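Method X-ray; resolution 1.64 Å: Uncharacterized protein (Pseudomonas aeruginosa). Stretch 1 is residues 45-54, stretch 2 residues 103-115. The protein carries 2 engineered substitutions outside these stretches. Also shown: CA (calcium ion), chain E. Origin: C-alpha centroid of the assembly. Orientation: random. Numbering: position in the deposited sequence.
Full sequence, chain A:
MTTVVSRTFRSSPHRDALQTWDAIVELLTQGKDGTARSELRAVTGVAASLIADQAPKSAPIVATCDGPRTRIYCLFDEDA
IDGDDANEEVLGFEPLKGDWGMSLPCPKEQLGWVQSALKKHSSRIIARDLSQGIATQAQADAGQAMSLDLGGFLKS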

# COMPACT_ATOMS: atom_id res chain seq x y z
N GLY A 45 4.51 -0.62 0.55
CA GLY A 45 3.09 -0.93 0.38
C GLY A 45 2.38 0.11 -0.47
O GLY A 45 1.62 -0.22 -1.40
N VAL A 46 2.62 1.38 -0.18
CA VAL A 46 1.98 2.45 -0.93
C VAL A 46 2.50 2.47 -2.36
O VAL A 46 1.74 2.56 -3.33
N ALA A 47 3.82 2.40 -2.51
CA ALA A 47 4.40 2.54 -3.84
C ALA A 47 3.99 1.40 -4.75
O ALA A 47 3.62 1.62 -5.92
N ALA A 48 4.02 0.17 -4.23
CA ALA A 48 3.55 -0.97 -5.01
C ALA A 48 2.07 -0.84 -5.34
O ALA A 48 1.64 -1.22 -6.43
N SER A 49 1.27 -0.32 -4.42
CA SER A 49 -0.14 -0.12 -4.73
C SER A 49 -0.32 0.78 -5.94
O SER A 49 -1.14 0.49 -6.82
N LEU A 50 0.44 1.86 -5.99
CA LEU A 50 0.33 2.81 -7.10
C LEU A 50 0.82 2.19 -8.40
O LEU A 50 0.26 2.45 -9.46
N ILE A 51 1.91 1.42 -8.34
CA ILE A 51 2.38 0.71 -9.53
C ILE A 51 1.33 -0.27 -10.02
O ILE A 51 1.08 -0.38 -11.23
N ALA A 52 0.70 -1.00 -9.10
CA ALA A 52 -0.33 -1.94 -9.51
C ALA A 52 -1.49 -1.24 -10.20
O ALA A 52 -2.18 -1.84 -11.02
N ASP A 53 -1.75 0.02 -9.85
CA ASP A 53 -2.76 0.83 -10.50
C ASP A 53 -2.24 1.54 -11.75
O ASP A 53 -2.99 2.33 -12.34
N GLN A 54 -1.00 1.24 -12.15
CA GLN A 54 -0.36 1.80 -13.36
C GLN A 54 -0.20 3.31 -13.30
O GLN A 54 -0.10 3.99 -14.33
N SER A 103 8.65 12.16 -5.76
CA SER A 103 7.25 12.50 -6.03
C SER A 103 6.62 11.35 -6.78
O SER A 103 7.00 11.06 -7.92
N LEU A 104 5.68 10.69 -6.14
CA LEU A 104 4.99 9.55 -6.72
C LEU A 104 3.69 9.98 -7.37
O LEU A 104 2.87 10.67 -6.73
N PRO A 105 3.44 9.53 -8.60
CA PRO A 105 2.15 9.82 -9.25
C PRO A 105 1.04 9.01 -8.61
O PRO A 105 1.22 7.83 -8.26
N CYS A 106 -0.12 9.64 -8.50
CA CYS A 106 -1.24 9.02 -7.84
C CYS A 106 -2.56 9.53 -8.38
O CYS A 106 -2.72 10.74 -8.55
N PRO A 107 -3.51 8.65 -8.66
CA PRO A 107 -4.83 9.12 -9.10
C PRO A 107 -5.43 10.04 -8.05
O PRO A 107 -5.34 9.78 -6.85
N LYS A 108 -6.01 11.15 -8.50
CA LYS A 108 -6.44 12.18 -7.56
C LYS A 108 -7.38 11.62 -6.50
O LYS A 108 -7.31 12.03 -5.34
N GLU A 109 -8.23 10.65 -6.87
CA GLU A 109 -9.21 10.12 -5.93
C GLU A 109 -8.56 9.33 -4.80
O GLU A 109 -9.19 9.15 -3.75
N GLN A 110 -7.34 8.84 -4.98
CA GLN A 110 -6.64 8.11 -3.93
C GLN A 110 -5.67 8.98 -3.15
O GLN A 110 -5.02 8.49 -2.24
N LEU A 111 -5.55 10.26 -3.48
CA LEU A 111 -4.49 11.05 -2.87
C LEU A 111 -4.67 11.16 -1.37
O LEU A 111 -3.70 11.26 -0.62
N GLY A 112 -5.91 11.22 -0.91
CA GLY A 112 -6.17 11.36 0.51
C GLY A 112 -5.51 10.27 1.32
O GLY A 112 -4.71 10.54 2.22
N TRP A 113 -5.80 9.01 0.99
CA TRP A 113 -5.21 7.93 1.76
C TRP A 113 -3.73 7.78 1.47
O TRP A 113 -2.94 7.53 2.38
N VAL A 114 -3.32 8.00 0.22
CA VAL A 114 -1.92 7.80 -0.12
C VAL A 114 -1.03 8.81 0.58
O VAL A 114 0.03 8.46 1.09
N GLN A 115 -1.41 10.09 0.57
CA GLN A 115 -0.56 11.10 1.19
C GLN A 115 -0.44 10.86 2.69
O GLN A 115 0.64 10.99 3.26

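The helix of stretch 1 packs against both the strand that opens stretch 2 and the helix that closes it, running roughly antiparallel to the latter (148°), and the two stretches bury 444 Å² between them. Val 46, in the t rotamer, points toward stretch 2 and meets the closing helix: its CG1 lies 3.7 Å from CG1 of Val 114, itself t, and its CG2 lies 4.2 Å from CZ3 of Trp 113. Ala 47 projects sideways, its CB 4.4 Å from CD1 of Leu 104, whereas Ala 48 is out of reach.

Ser 49 (t) points toward stretch 2, and its OG sits 3.7 Å from CZ2 of Trp 113, at the ring edge. The same OG donates to water 1 (Ser 49 OG to water O, 2.7 Å).

Leu 50 has the largest covered area, 100 Å². Its CB leaves sideways, but the m, t conformation brings the end of the side chain nearer. CD1 approaches CB of Leu 104 (4.0 Å) and O of Pro 105 (3.6 Å), a carbonyl oxygen left without a polar partner; CD2 lies 3.7 Å from SG of Cys 106, 4.1 Å from CD of Pro 107 and 4.2 Å from CG2 of Val 114. Ile 51 and Ala 52 make no contact.

Polar interactions take over at Asp 53 (m), the first residue to leave helical geometry. Its OD2 accepts a nearly linear hydrogen bond from NE2 of Gln 110 (3.2 Å), while OD1 and OD2 both bind the calcium ion CA at 2.4 Å. Water 1 donates to Asp 53 OD2 (2.6 Å from its O) and Gln 110 OE1 (3.2 Å), linking both to Ser 49. Gln 110 OE1 also accepts from Trp 113 NE1 (3.1 Å), tying the indole to this polar cluster.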

# COMPACT_ATOMS: atom_id res chain seq x y z
CB VAL A 46 2.20 3.81 -0.22
CG1 VAL A 46 1.65 4.93 -1.07
CG2 VAL A 46 1.58 3.80 1.15
CB ALA A 47 5.92 2.62 -3.72
CB ALA A 48 3.84 -2.26 -4.24
CB SER A 49 -0.85 0.49 -3.51
OG SER A 49 -2.23 0.79 -3.76
CB LEU A 50 1.14 4.07 -6.77
CG LEU A 50 0.64 4.90 -5.60
CD1 LEU A 50 1.68 5.94 -5.20
CD2 LEU A 50 -0.69 5.53 -5.92
CB ILE A 51 3.72 0.02 -9.23
CG1 ILE A 51 4.79 1.08 -9.01
CG2 ILE A 51 4.08 -0.94 -10.33
CD1 ILE A 51 6.05 0.54 -8.35
CB ALA A 52 -0.83 -2.74 -8.28
CB ASP A 53 -3.33 1.84 -9.50
CG ASP A 53 -4.27 1.15 -8.45
OD1 ASP A 53 -4.95 0.17 -8.82
OD2 ASP A 53 -4.31 1.59 -7.27
CB GLN A 54 -1.10 1.40 -14.65
CG GLN A 54 -1.23 -0.10 -14.82
CD GLN A 54 -1.60 -0.52 -16.23
OE1 GLN A 54 -1.79 0.30 -17.12
NE2 GLN A 54 -1.69 -1.81 -16.43
CB SER A 103 7.12 13.80 -6.82
OG SER A 103 5.75 14.00 -7.10
CB LEU A 104 4.68 8.53 -5.62
CG LEU A 104 5.81 8.07 -4.69
CD1 LEU A 104 5.32 6.98 -3.76
CD2 LEU A 104 7.00 7.56 -5.49
CB PRO A 105 2.39 9.44 -10.72
CG PRO A 105 3.38 8.27 -10.60
CD PRO A 105 4.28 8.64 -9.41
CB CYS A 106 -1.14 9.32 -6.34
SG CYS A 106 -2.51 8.68 -5.32
CB PRO A 107 -5.65 7.83 -9.25
CG PRO A 107 -4.68 6.70 -9.23
CD PRO A 107 -3.47 7.19 -8.47
CB LYS A 108 -7.11 13.33 -8.31
CG LYS A 108 -7.39 14.57 -7.44
CD LYS A 108 -8.00 15.72 -8.27
CE LYS A 108 -8.41 16.88 -7.37
NZ LYS A 108 -9.28 17.84 -8.09
CB GLU A 109 -10.23 9.23 -6.65
CG GLU A 109 -9.70 7.95 -7.26
CD GLU A 109 -10.81 6.91 -7.49
OE1 GLU A 109 -10.70 6.10 -8.43
OE2 GLU A 109 -11.80 6.92 -6.72
CB GLN A 110 -5.93 6.90 -4.54
CG GLN A 110 -6.91 5.86 -5.14
CD GLN A 110 -6.27 4.51 -5.42
OE1 GLN A 110 -6.03 3.70 -4.50
NE2 GLN A 110 -5.99 4.25 -6.69
CB LEU A 111 -4.45 12.46 -3.46
CG LEU A 111 -3.54 12.76 -4.61
CD1 LEU A 111 -3.70 14.29 -4.96
CD2 LEU A 111 -2.12 12.41 -4.32
CB TRP A 113 -5.98 6.62 1.53
CG TRP A 113 -5.60 5.73 0.38
CD1 TRP A 113 -6.28 5.58 -0.81
CD2 TRP A 113 -4.51 4.80 0.34
NE1 TRP A 113 -5.64 4.63 -1.58
CE2 TRP A 113 -4.55 4.15 -0.90
CE3 TRP A 113 -3.48 4.48 1.23
CZ2 TRP A 113 -3.63 3.17 -1.27
CZ3 TRP A 113 -2.59 3.51 0.88
CH2 TRP A 113 -2.64 2.89 -0.37
CB VAL A 114 -1.75 7.83 -1.65
CG1 VAL A 114 -0.28 7.93 -2.01
CG2 VAL A 114 -2.37 6.59 -2.23
CB GLN A 115 -1.07 12.51 0.88
CG GLN A 115 -0.97 12.83 -0.61
CD GLN A 115 -1.31 14.27 -0.96
OE1 GLN A 115 -0.66 14.90 -1.82
NE2 GLN A 115 -2.33 14.80 -0.31
CA CA E . -5.78 -0.20 -6.57
O HOH W 1 -3.07 2.81 -5.34
O HOH W 2 -3.64 -1.21 -6.19
O HOH W 3 -5.64 0.54 -4.26
O HOH W 4 -7.33 1.56 -7.36
O HOH W 5 -6.57 -1.87 -8.27